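Local structure of enoyl-CoA hydratase/carnithine racemase (Thermus thermophilus JL-18, 6SL9) at residues R149-L153 and A154-E158; R120-A123 and V124-F128; E170-L174 and G175-R179; Y216-L220 and T221-A225. The protein probably catalyses, as a trimeric crotonase-fold isomerase, the isomerisation that forms oxepin-CoA in bacterial breakdown of phenylacetic acid. One frame throughout, in Å; residues are numbered along the deposited sequence.

Interaction 1 of 4, residues R149-L153 and A154-E158; sequences RLVGL and AKAQE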
loop_
_atom_site.group_PDB
_atom_site.type_symbol
_atom_site.label_atom_id
_atom_site.label_comp_id
_atom_site.label_asym_id
_atom_site.label_seq_id
_atom_site.Cartn_x
_atom_site.Cartn_y
_atom_site.Cartn_z
ATOM N N ARG A 149 -0.995 -2.947 4.820
ATOM C CA ARG A 149 -0.470 -1.559 4.792
ATOM C C ARG A 149 1.059 -1.567 5.018
ATOM O O ARG A 149 1.790 -0.746 4.417
ATOM C CB ARG A 149 -1.220 -0.762 5.901
ATOM C CG ARG A 149 -2.705 -0.525 5.565
ATOM C CD ARG A 149 -3.499 0.012 6.723
ATOM N NE ARG A 149 -4.807 0.558 6.440
ATOM C CZ ARG A 149 -5.831 -0.166 6.017
ATOM N NH1 ARG A 149 -5.705 -1.487 6.040
ATOM N NH2 ARG A 149 -7.029 0.389 5.757
ATOM N N LEU A 150 1.552 -2.429 5.923
ATOM C CA LEU A 150 2.978 -2.436 6.293
ATOM C C LEU A 150 3.826 -3.139 5.238
ATOM O O LEU A 150 4.967 -2.676 5.042
ATOM C CB LEU A 150 3.169 -3.094 7.655
ATOM C CG LEU A 150 2.579 -2.357 8.849
ATOM C CD1 LEU A 150 2.701 -3.222 10.078
ATOM C CD2 LEU A 150 3.264 -1.016 9.067
ATOM N N VAL A 151 3.370 -4.207 4.602
ATOM C CA VAL A 151 4.241 -5.061 3.765
ATOM C C VAL A 151 3.687 -5.130 2.330
ATOM O O VAL A 151 4.373 -5.716 1.508
ATOM C CB VAL A 151 4.469 -6.481 4.335
ATOM C CG1 VAL A 151 5.032 -6.443 5.748
ATOM C CG2 VAL A 151 3.213 -7.338 4.302
ATOM N N GLY A 152 2.530 -4.542 2.042
ATOM C CA GLY A 152 1.855 -4.639 0.741
ATOM C C GLY A 152 1.022 -5.905 0.636
ATOM O O GLY A 152 1.224 -6.879 1.376
ATOM N N LEU A 153 0.093 -5.931 -0.310
ATOM C CA LEU A 153 -0.847 -7.062 -0.415
ATOM C C LEU A 153 -0.122 -8.358 -0.804
ATOM O O LEU A 153 -0.505 -9.437 -0.325
ATOM C CB LEU A 153 -1.929 -6.719 -1.423
ATOM C CG LEU A 153 -2.926 -7.824 -1.687
ATOM C CD1 LEU A 153 -3.679 -8.221 -0.434
ATOM C CD2 LEU A 153 -3.892 -7.423 -2.797
ATOM N N ALA A 154 0.879 -8.286 -1.667
ATOM C CA ALA A 154 1.503 -9.537 -2.157
ATOM C C ALA A 154 2.160 -10.293 -1.013
ATOM O O ALA A 154 1.937 -11.508 -0.839
ATOM C CB ALA A 154 2.524 -9.217 -3.229
ATOM N N LYS A 155 2.903 -9.589 -0.189
ATOM C CA LYS A 155 3.527 -10.277 0.968
ATOM C C LYS A 155 2.494 -10.626 2.031
ATOM O O LYS A 155 2.623 -11.656 2.678
ATOM C CB LYS A 155 4.675 -9.444 1.518
ATOM C CG LYS A 155 5.921 -9.477 0.669
ATOM C CD LYS A 155 6.570 -10.866 0.717
ATOM C CE LYS A 155 7.942 -10.919 0.127
ATOM N NZ LYS A 155 8.383 -12.329 0.036
ATOM N N ALA A 156 1.482 -9.792 2.212
ATOM C CA ALA A 156 0.434 -10.127 3.192
ATOM C C ALA A 156 -0.236 -11.446 2.785
ATOM O O ALA A 156 -0.510 -12.299 3.660
ATOM C CB ALA A 156 -0.565 -8.986 3.320
ATOM N N GLN A 157 -0.512 -11.664 1.497
ATOM C CA GLN A 157 -1.142 -12.953 1.046
ATOM C C GLN A 157 -0.280 -14.116 1.476
ATOM O O GLN A 157 -0.798 -15.138 2.014
ATOM C CB GLN A 157 -1.240 -12.953 -0.499
ATOM C CG GLN A 157 -2.361 -12.063 -0.959
ATOM C CD GLN A 157 -2.267 -11.853 -2.473
ATOM O OE1 GLN A 157 -1.173 -11.701 -3.070
ATOM N NE2 GLN A 157 -3.437 -11.706 -3.021
ATOM N N GLU A 158 1.013 -14.040 1.159
ATOM C CA GLU A 158 1.888 -15.202 1.457
ATOM C C GLU A 158 1.960 -15.405 2.977
ATOM O O GLU A 158 1.895 -16.528 3.473
ATOM C CB GLU A 158 3.251 -14.869 0.870
ATOM C CG GLU A 158 4.288 -15.954 1.003
ATOM C CD GLU A 158 5.587 -15.643 0.297
ATOM O OE1 GLU A 158 5.749 -14.530 -0.318
ATOM O OE2 GLU A 158 6.449 -16.536 0.359
HETATM O O HOH W 1 3.688 -6.872 -0.885
#
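Val151 meets Lys155 and Ala156, and Leu153 meets Gln157, at the junction where helix 143-151 stops and helix 153-162 starts; Gly152 leaves the first helix at positive phi and is also the N-cap of the second. The branch of Val151 that touches the new helix is CG2, which sits between its own backbone N and carbonyl carbon. It packs over the first turn at 3.7 Å from Ala156 N, and the Val151 and Lys155 side chains cross at about a right angle. Leu153 holds CG trans to its backbone N (chi1 177°), which brings CD1 alongside Gln157, 4.1 Å from Gln157 CG. Gln157 is extended beyond CG, and its OE1 accepts from NH1 of Arg120 of a neighbouring subunit; an alanine here would probably cost that guanidinium one acceptor at the interface and open a gap beside Leu153 CD1. In the backbone, Ala156 N donates to Gly152 O at 3.0 Å, in the carbonyl plane. Gln157 N reaches Leu153 O at 2.9 Å, tilted 23° from that carbonyl's plane. A water closes the bend, donating to Val151 O at 2.7 Å and accepting from Lys155 N at 2.9 Å.

Interaction 2 of 4, residues R120-A123 and V124-F128; sequences RLAA and VGASF
Ala126 N donates to Ala123 O over 2.9 Å, in a bond that is fairly straight at the hydrogen (161°) although the donor stands 42° above the carbonyl plane. The methyl of Ala126 comes with it, CB resting 3.3 Å from the same Ala123 O. One residue back along the strand, Ala122 CB faces across the bend and finds Ala126 CB at 4.3 Å. It also meets the Phe128 ring at its edge, near the ring plane, with CE1 of Phe128 4.4 Å from Ala122 CB. Phe128 carries CG opposite its carbonyl carbon (chi1 -63°), and this swings the ring back toward Ala122. What brings the three side chains together is a type II beta turn from Ala123 to Ala126, with Val124 and Gly125 at its corners. Gly125 takes a positive phi at which a side chain would be jammed against the carbonyl O of Val124. The turn does not make a hairpin: strand 119-123 belongs to the larger, six-stranded sheet and strand 127-129 to the small three-stranded one, so the chain changes sheets here, as in the spiral core of the crotonase fold. Farther out, Val177 touches both Ala122 and Phe128, while Ala168 packs on Ala122 and Ala171 on Phe128. Backbone bonds to Arg179 and Val181 fix Ala122 within the larger sheet.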
loop_
_atom_site.group_PDB
_atom_site.type_symbol
_atom_site.label_atom_id
_atom_site.label_comp_id
_atom_site.label_asym_id
_atom_site.label_seq_id
_atom_site.Cartn_x
_atom_site.Cartn_y
_atom_site.Cartn_z
ATOM N N ARG A 120 9.384 0.227 15.480
ATOM C CA ARG A 120 9.482 -1.174 15.924
ATOM C C ARG A 120 10.907 -1.669 15.734
ATOM O O ARG A 120 11.488 -1.526 14.657
ATOM C CB ARG A 120 8.501 -1.987 15.088
ATOM C CG ARG A 120 7.059 -1.551 15.261
ATOM C CD ARG A 120 6.054 -2.286 14.398
ATOM N NE ARG A 120 6.347 -2.160 12.977
ATOM C CZ ARG A 120 6.048 -1.091 12.246
ATOM N NH1 ARG A 120 5.336 -0.098 12.762
ATOM N NH2 ARG A 120 6.389 -1.066 10.954
ATOM N N LEU A 121 11.452 -2.281 16.776
ATOM C CA LEU A 121 12.792 -2.888 16.763
ATOM C C LEU A 121 12.644 -4.355 17.102
ATOM O O LEU A 121 11.741 -4.745 17.858
ATOM C CB LEU A 121 13.702 -2.249 17.824
ATOM C CG LEU A 121 14.039 -0.784 17.688
ATOM C CD1 LEU A 121 12.916 0.055 18.243
ATOM C CD2 LEU A 121 15.293 -0.442 18.441
ATOM N N ALA A 122 13.531 -5.171 16.553
ATOM C CA ALA A 122 13.568 -6.591 16.895
ATOM C C ALA A 122 14.975 -6.983 17.306
ATOM O O ALA A 122 15.980 -6.486 16.717
ATOM C CB ALA A 122 13.188 -7.424 15.701
ATOM N N ALA A 123 15.080 -7.905 18.258
ATOM C CA ALA A 123 16.329 -8.595 18.557
ATOM C C ALA A 123 16.667 -9.536 17.427
ATOM O O ALA A 123 15.793 -10.216 16.904
ATOM C CB ALA A 123 16.204 -9.400 19.821
ATOM N N VAL A 124 17.954 -9.708 17.221
ATOM C CA VAL A 124 18.458 -10.867 16.466
ATOM C C VAL A 124 17.894 -12.085 17.215
ATOM O O VAL A 124 18.080 -12.188 18.465
ATOM C CB VAL A 124 20.002 -10.836 16.440
ATOM C CG1 VAL A 124 20.536 -12.151 15.917
ATOM C CG2 VAL A 124 20.575 -9.667 15.648
ATOM N N GLY A 125 17.301 -12.993 16.494
ATOM C CA GLY A 125 16.713 -14.189 17.086
ATOM C C GLY A 125 15.237 -14.100 17.208
ATOM O O GLY A 125 14.632 -15.147 17.404
ATOM N N ALA A 126 14.673 -12.884 17.214
ATOM C CA ALA A 126 13.212 -12.751 17.308
ATOM C C ALA A 126 12.592 -13.297 16.022
ATOM O O ALA A 126 13.275 -13.426 15.017
ATOM C CB ALA A 126 12.805 -11.319 17.553
ATOM N N SER A 127 11.282 -13.476 16.002
ATOM C CA SER A 127 10.612 -14.021 14.814
ATOM C C SER A 127 9.185 -13.561 14.809
ATOM O O SER A 127 8.626 -13.205 15.831
ATOM C CB SER A 127 10.768 -15.494 14.782
ATOM O OG SER A 127 10.165 -16.096 15.889
ATOM N N PHE A 128 8.612 -13.608 13.615
ATOM C CA PHE A 128 7.214 -13.218 13.403
ATOM C C PHE A 128 6.504 -14.317 12.629
ATOM O O PHE A 128 6.997 -14.729 11.556
ATOM C CB PHE A 128 7.128 -11.923 12.573
ATOM C CG PHE A 128 7.742 -10.729 13.251
ATOM C CD1 PHE A 128 9.114 -10.531 13.243
ATOM C CD2 PHE A 128 6.939 -9.840 13.940
ATOM C CE1 PHE A 128 9.666 -9.468 13.937
ATOM C CE2 PHE A 128 7.499 -8.745 14.587
ATOM C CZ PHE A 128 8.858 -8.575 14.571
#

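Interaction 3 of 4, residues E170-L174 and G175-R179; sequences EALAL and GLVHR
A Schellman motif ends helix 168-174, folding Gly175, Leu176 and Val177 back onto Ala171 and Leu172 before the chain enters strand 179-181. Gly175 N donates to Leu172 O at 3.2 Å, from well above the carbonyl plane (66° out of it). Ala171 O takes two weak bonds, from Leu176 N at 2.9 Å with a strongly bent N-H and from Val177 N at 3.4 Å. The reversal depends on the positive phi of Gly175, where a side chain would collide with Leu174 O. Apolar groups close over the turn. Ala171 CB abuts Leu176 CB at 3.8 Å, and CG2 of Val177, wedged between its own backbone N and carbonyl carbon, lies against the helix backbone 3.7 Å from Leu172 N. Leu172 sends its chain forward, CG trans to the backbone N (chi1 179°), and thereby places CD1 against the outgoing loop, 3.4 Å from His178 O. Leu174 reaches Leu176 less closely, CB to CG 4.4 Å, and both leucines pack on Val151. Next to the turn, the side chain of Arg120 takes the carbonyls of Gly175 and Leu176, while ND1 of His178 accepts from Arg120 N and NE2 bonds Ala154 O of a neighbouring subunit. The last helical turn is thus capped largely by backbone groups, and the carbonyls of Gly175 and Leu176, just past the helix end, would probably help to stabilise the positive charge of Arg120 inside the protein.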
loop_
_atom_site.group_PDB
_atom_site.type_symbol
_atom_site.label_atom_id
_atom_site.label_comp_id
_atom_site.label_asym_id
_atom_site.label_seq_id
_atom_site.Cartn_x
_atom_site.Cartn_y
_atom_site.Cartn_z
ATOM N N GLU A 170 14.467 -10.900 7.981
ATOM C CA GLU A 170 13.370 -10.916 6.989
ATOM C C GLU A 170 12.317 -9.869 7.354
ATOM O O GLU A 170 11.809 -9.206 6.472
ATOM C CB GLU A 170 12.754 -12.309 6.907
ATOM C CG GLU A 170 13.620 -13.382 6.305
ATOM C CD GLU A 170 12.981 -14.760 6.375
ATOM O OE1 GLU A 170 12.659 -15.262 5.301
ATOM O OE2 GLU A 170 12.774 -15.325 7.497
ATOM N N ALA A 171 11.984 -9.744 8.622
ATOM C CA ALA A 171 11.008 -8.757 9.101
ATOM C C ALA A 171 11.474 -7.357 8.723
ATOM O O ALA A 171 10.666 -6.501 8.326
ATOM C CB ALA A 171 10.804 -8.890 10.571
ATOM N N LEU A 172 12.768 -7.108 8.897
ATOM C CA LEU A 172 13.318 -5.787 8.563
ATOM C C LEU A 172 13.152 -5.525 7.063
ATOM O O LEU A 172 12.708 -4.459 6.677
ATOM C CB LEU A 172 14.794 -5.773 8.960
ATOM C CG LEU A 172 15.524 -4.484 8.656
ATOM C CD1 LEU A 172 14.989 -3.291 9.440
ATOM C CD2 LEU A 172 16.989 -4.662 8.930
ATOM N N ALA A 173 13.481 -6.480 6.221
ATOM C CA ALA A 173 13.389 -6.290 4.757
ATOM C C ALA A 173 11.937 -6.022 4.356
ATOM O O ALA A 173 11.716 -5.256 3.391
ATOM C CB ALA A 173 13.916 -7.465 4.003
ATOM N N LEU A 174 10.955 -6.573 5.060
ATOM C CA LEU A 174 9.533 -6.397 4.684
ATOM C C LEU A 174 8.936 -5.109 5.243
ATOM O O LEU A 174 7.836 -4.743 4.724
ATOM C CB LEU A 174 8.741 -7.594 5.224
ATOM C CG LEU A 174 9.072 -8.937 4.587
ATOM C CD1 LEU A 174 8.112 -9.981 5.079
ATOM C CD2 LEU A 174 9.058 -8.865 3.049
ATOM N N GLY A 175 9.557 -4.478 6.248
ATOM C CA GLY A 175 8.917 -3.365 6.992
ATOM C C GLY A 175 8.158 -3.798 8.232
ATOM O O GLY A 175 7.588 -2.924 8.921
ATOM N N LEU A 176 8.181 -5.051 8.629
ATOM C CA LEU A 176 7.578 -5.425 9.938
ATOM C C LEU A 176 8.321 -4.749 11.083
ATOM O O LEU A 176 7.679 -4.414 12.113
ATOM C CB LEU A 176 7.599 -6.930 10.102
ATOM C CG LEU A 176 6.724 -7.696 9.119
ATOM C CD1 LEU A 176 6.861 -9.180 9.345
ATOM C CD2 LEU A 176 5.263 -7.278 9.144
ATOM N N VAL A 177 9.623 -4.549 10.937
ATOM C CA VAL A 177 10.367 -3.722 11.931
ATOM C C VAL A 177 11.206 -2.701 11.192
ATOM O O VAL A 177 11.469 -2.880 9.982
ATOM C CB VAL A 177 11.213 -4.572 12.886
ATOM C CG1 VAL A 177 10.357 -5.487 13.748
ATOM C CG2 VAL A 177 12.294 -5.293 12.141
ATOM N N HIS A 178 11.626 -1.674 11.921
ATOM C CA HIS A 178 12.495 -0.588 11.412
ATOM C C HIS A 178 13.985 -0.837 11.670
ATOM O O HIS A 178 14.788 -0.239 10.986
ATOM C CB HIS A 178 12.054 0.744 12.007
ATOM C CG HIS A 178 10.637 1.116 11.654
ATOM N ND1 HIS A 178 9.630 1.015 12.577
ATOM C CD2 HIS A 178 10.111 1.601 10.500
ATOM C CE1 HIS A 178 8.532 1.468 11.968
ATOM N NE2 HIS A 178 8.785 1.782 10.688
ATOM N N ARG A 179 14.311 -1.635 12.674
ATOM C CA ARG A 179 15.702 -1.871 13.084
ATOM C C ARG A 179 15.812 -3.261 13.706
ATOM O O ARG A 179 14.888 -3.683 14.385
ATOM C CB ARG A 179 16.174 -0.833 14.102
ATOM C CG ARG A 179 17.687 -0.781 14.263
ATOM C CD ARG A 179 18.362 0.391 14.946
ATOM N NE ARG A 179 17.598 1.565 15.322
ATOM C CZ ARG A 179 17.811 2.241 16.471
ATOM N NH1 ARG A 179 17.106 3.329 16.750
ATOM N NH2 ARG A 179 18.668 1.780 17.374
#

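Interaction 4 of 4, residues Y216-L220 and T221-A225; sequences YRLSL and TEALA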
loop_
_atom_site.group_PDB
_atom_site.type_symbol
_atom_site.label_atom_id
_atom_site.label_comp_id
_atom_site.label_asym_id
_atom_site.label_seq_id
_atom_site.Cartn_x
_atom_site.Cartn_y
_atom_site.Cartn_z
ATOM N N TYR A 216 -5.810 5.537 3.952
ATOM C CA TYR A 216 -6.184 4.707 2.788
ATOM C C TYR A 216 -7.684 4.790 2.450
ATOM O O TYR A 216 -8.040 4.574 1.294
ATOM C CB TYR A 216 -5.772 3.247 3.012
ATOM C CG TYR A 216 -4.272 3.054 3.076
ATOM C CD1 TYR A 216 -3.500 2.972 1.938
ATOM C CD2 TYR A 216 -3.630 3.043 4.301
ATOM C CE1 TYR A 216 -2.127 2.823 1.991
ATOM C CE2 TYR A 216 -2.266 2.907 4.374
ATOM C CZ TYR A 216 -1.519 2.749 3.225
ATOM O OH TYR A 216 -0.182 2.530 3.371
ATOM N N ARG A 217 -8.529 5.043 3.434
ATOM C CA ARG A 217 -9.983 5.064 3.190
ATOM C C ARG A 217 -10.479 6.424 2.742
ATOM O O ARG A 217 -11.631 6.488 2.386
ATOM C CB ARG A 217 -10.727 4.585 4.422
ATOM C CG ARG A 217 -10.717 5.555 5.590
ATOM C CD ARG A 217 -11.518 5.036 6.738
ATOM N NE ARG A 217 -12.900 5.395 6.521
ATOM C CZ ARG A 217 -13.477 6.498 6.967
ATOM N NH1 ARG A 217 -12.807 7.354 7.723
ATOM N NH2 ARG A 217 -14.745 6.712 6.678
ATOM N N LEU A 218 -9.657 7.457 2.848
ATOM C CA LEU A 218 -10.118 8.815 2.458
ATOM C C LEU A 218 -9.899 9.091 0.988
ATOM O O LEU A 218 -8.899 8.685 0.412
ATOM C CB LEU A 218 -9.388 9.847 3.299
ATOM C CG LEU A 218 -9.628 9.750 4.806
ATOM C CD1 LEU A 218 -8.926 10.926 5.480
ATOM C CD2 LEU A 218 -11.111 9.790 5.161
ATOM N N SER A 219 -10.820 9.837 0.411
ATOM C CA SER A 219 -10.549 10.495 -0.879
ATOM C C SER A 219 -9.439 11.534 -0.663
ATOM O O SER A 219 -9.244 12.022 0.458
ATOM C CB SER A 219 -11.771 11.124 -1.437
ATOM O OG SER A 219 -12.113 12.261 -0.664
ATOM N N LEU A 220 -8.783 11.933 -1.726
ATOM C CA LEU A 220 -7.833 13.036 -1.616
ATOM C C LEU A 220 -8.519 14.262 -1.019
ATOM O O LEU A 220 -7.938 14.932 -0.147
ATOM C CB LEU A 220 -7.193 13.335 -2.947
ATOM C CG LEU A 220 -6.260 14.516 -2.895
ATOM C CD1 LEU A 220 -5.094 14.388 -2.010
ATOM C CD2 LEU A 220 -5.884 15.009 -4.212
ATOM N N THR A 221 -9.724 14.573 -1.466
ATOM C CA THR A 221 -10.442 15.746 -0.945
ATOM C C THR A 221 -10.634 15.647 0.581
ATOM O O THR A 221 -10.370 16.621 1.323
ATOM C CB THR A 221 -11.769 15.945 -1.708
ATOM O OG1 THR A 221 -11.470 16.135 -3.091
ATOM C CG2 THR A 221 -12.573 17.080 -1.132
ATOM N N GLU A 222 -11.046 14.481 1.025
ATOM C CA GLU A 222 -11.250 14.302 2.479
ATOM C C GLU A 222 -9.922 14.382 3.210
ATOM O O GLU A 222 -9.875 14.901 4.325
ATOM C CB GLU A 222 -11.930 12.975 2.744
ATOM C CG GLU A 222 -13.370 12.914 2.321
ATOM C CD GLU A 222 -13.931 11.496 2.193
ATOM O OE1 GLU A 222 -13.170 10.504 2.040
ATOM O OE2 GLU A 222 -15.161 11.412 2.226
ATOM N N ALA A 223 -8.870 13.813 2.660
ATOM C CA ALA A 223 -7.553 13.823 3.306
ATOM C C ALA A 223 -7.053 15.259 3.417
ATOM O O ALA A 223 -6.500 15.651 4.460
ATOM C CB ALA A 223 -6.578 12.989 2.537
ATOM N N LEU A 224 -7.215 16.066 2.376
ATOM C CA LEU A 224 -6.817 17.468 2.434
ATOM C C LEU A 224 -7.565 18.203 3.539
ATOM O O LEU A 224 -6.998 19.047 4.231
ATOM C CB LEU A 224 -6.982 18.121 1.075
ATOM C CG LEU A 224 -6.021 17.651 -0.012
ATOM C CD1 LEU A 224 -6.432 18.245 -1.363
ATOM C CD2 LEU A 224 -4.557 17.911 0.344
ATOM N N ALA A 225 -8.875 17.995 3.648
ATOM C CA ALA A 225 -9.690 18.639 4.686
ATOM C C ALA A 225 -9.211 18.224 6.072
ATOM O O ALA A 225 -9.112 19.042 6.977
ATOM C CB ALA A 225 -11.138 18.311 4.471
HETATM O O HOH W 2 -13.866 7.958 1.537
#
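Ser219 N donates to Glu222 OE1 at 2.9 Å, reaching that oxygen on its anti side and 30° out of the carboxylate plane, and Glu222 N in turn donates to Ser219 OG at 3.0 Å with a nearly straight N-H (163°). A water donates to the same OE1 at 2.7 Å and also to Arg217 O, so two donors grip this carboxylate oxygen and tie it to the loop before the helix. The hydroxyl is in place because Ser219 tucks OG between its backbone N and carbonyl carbon (chi1 71°). The reciprocal pair is a capping box, with Ser219 as N-cap of helix 220-235. An alanine in place of Ser219 would probably leave Glu222 N without its side-chain acceptor and let the first turn fray more easily. The N-terminal end of the helix is likely also to stabilise the negative charge of Glu222. Regular helical bonding starts at once, Ala223 N donating to Ser219 O at 2.9 Å. Around the box, Leu218 and Ala223 occupy the positions of a hydrophobic staple: Leu218 CB is 4.3 Å from Ala223 CB, and its CD1 lies 3.9 Å from Ala223 CA. Leu218 CD2 drops beside the Glu222 chain. One turn on, Leu220 CD1 rests 3.9 Å from Leu224 CG, the two side chains slanting across each other. This turn packs against a neighbouring subunit, where Ser92 lies on Leu220, Gly142 on Leu224, and Glu89 is hydrogen-bonded to Thr221 OG1.

Interactions 2 and 3 are the most intimate pair, their centres about 9 Å apart: Arg120 O lies 2.7 Å from His178 N, a probable hydrogen bond that continues the large sheet, and Phe128 CZ meets Val177 CG1 at 3.5 Å. Interaction 1 leans on interaction 3 through Val151 CG1, 3.4 Å from Leu174 O. Interaction 4 is peripheral, at the bend between helices 202-214 and 220-235, against a neighbouring subunit, and joins interaction 1 where Arg149 NE packs 3.5 Å from Tyr216 CD2; it stays about 11 Å, nearest atoms, from interactions 2 and 3. Across the trimer, the 154-158 helix of one subunit docks on 120-123 and 175-179 of the next.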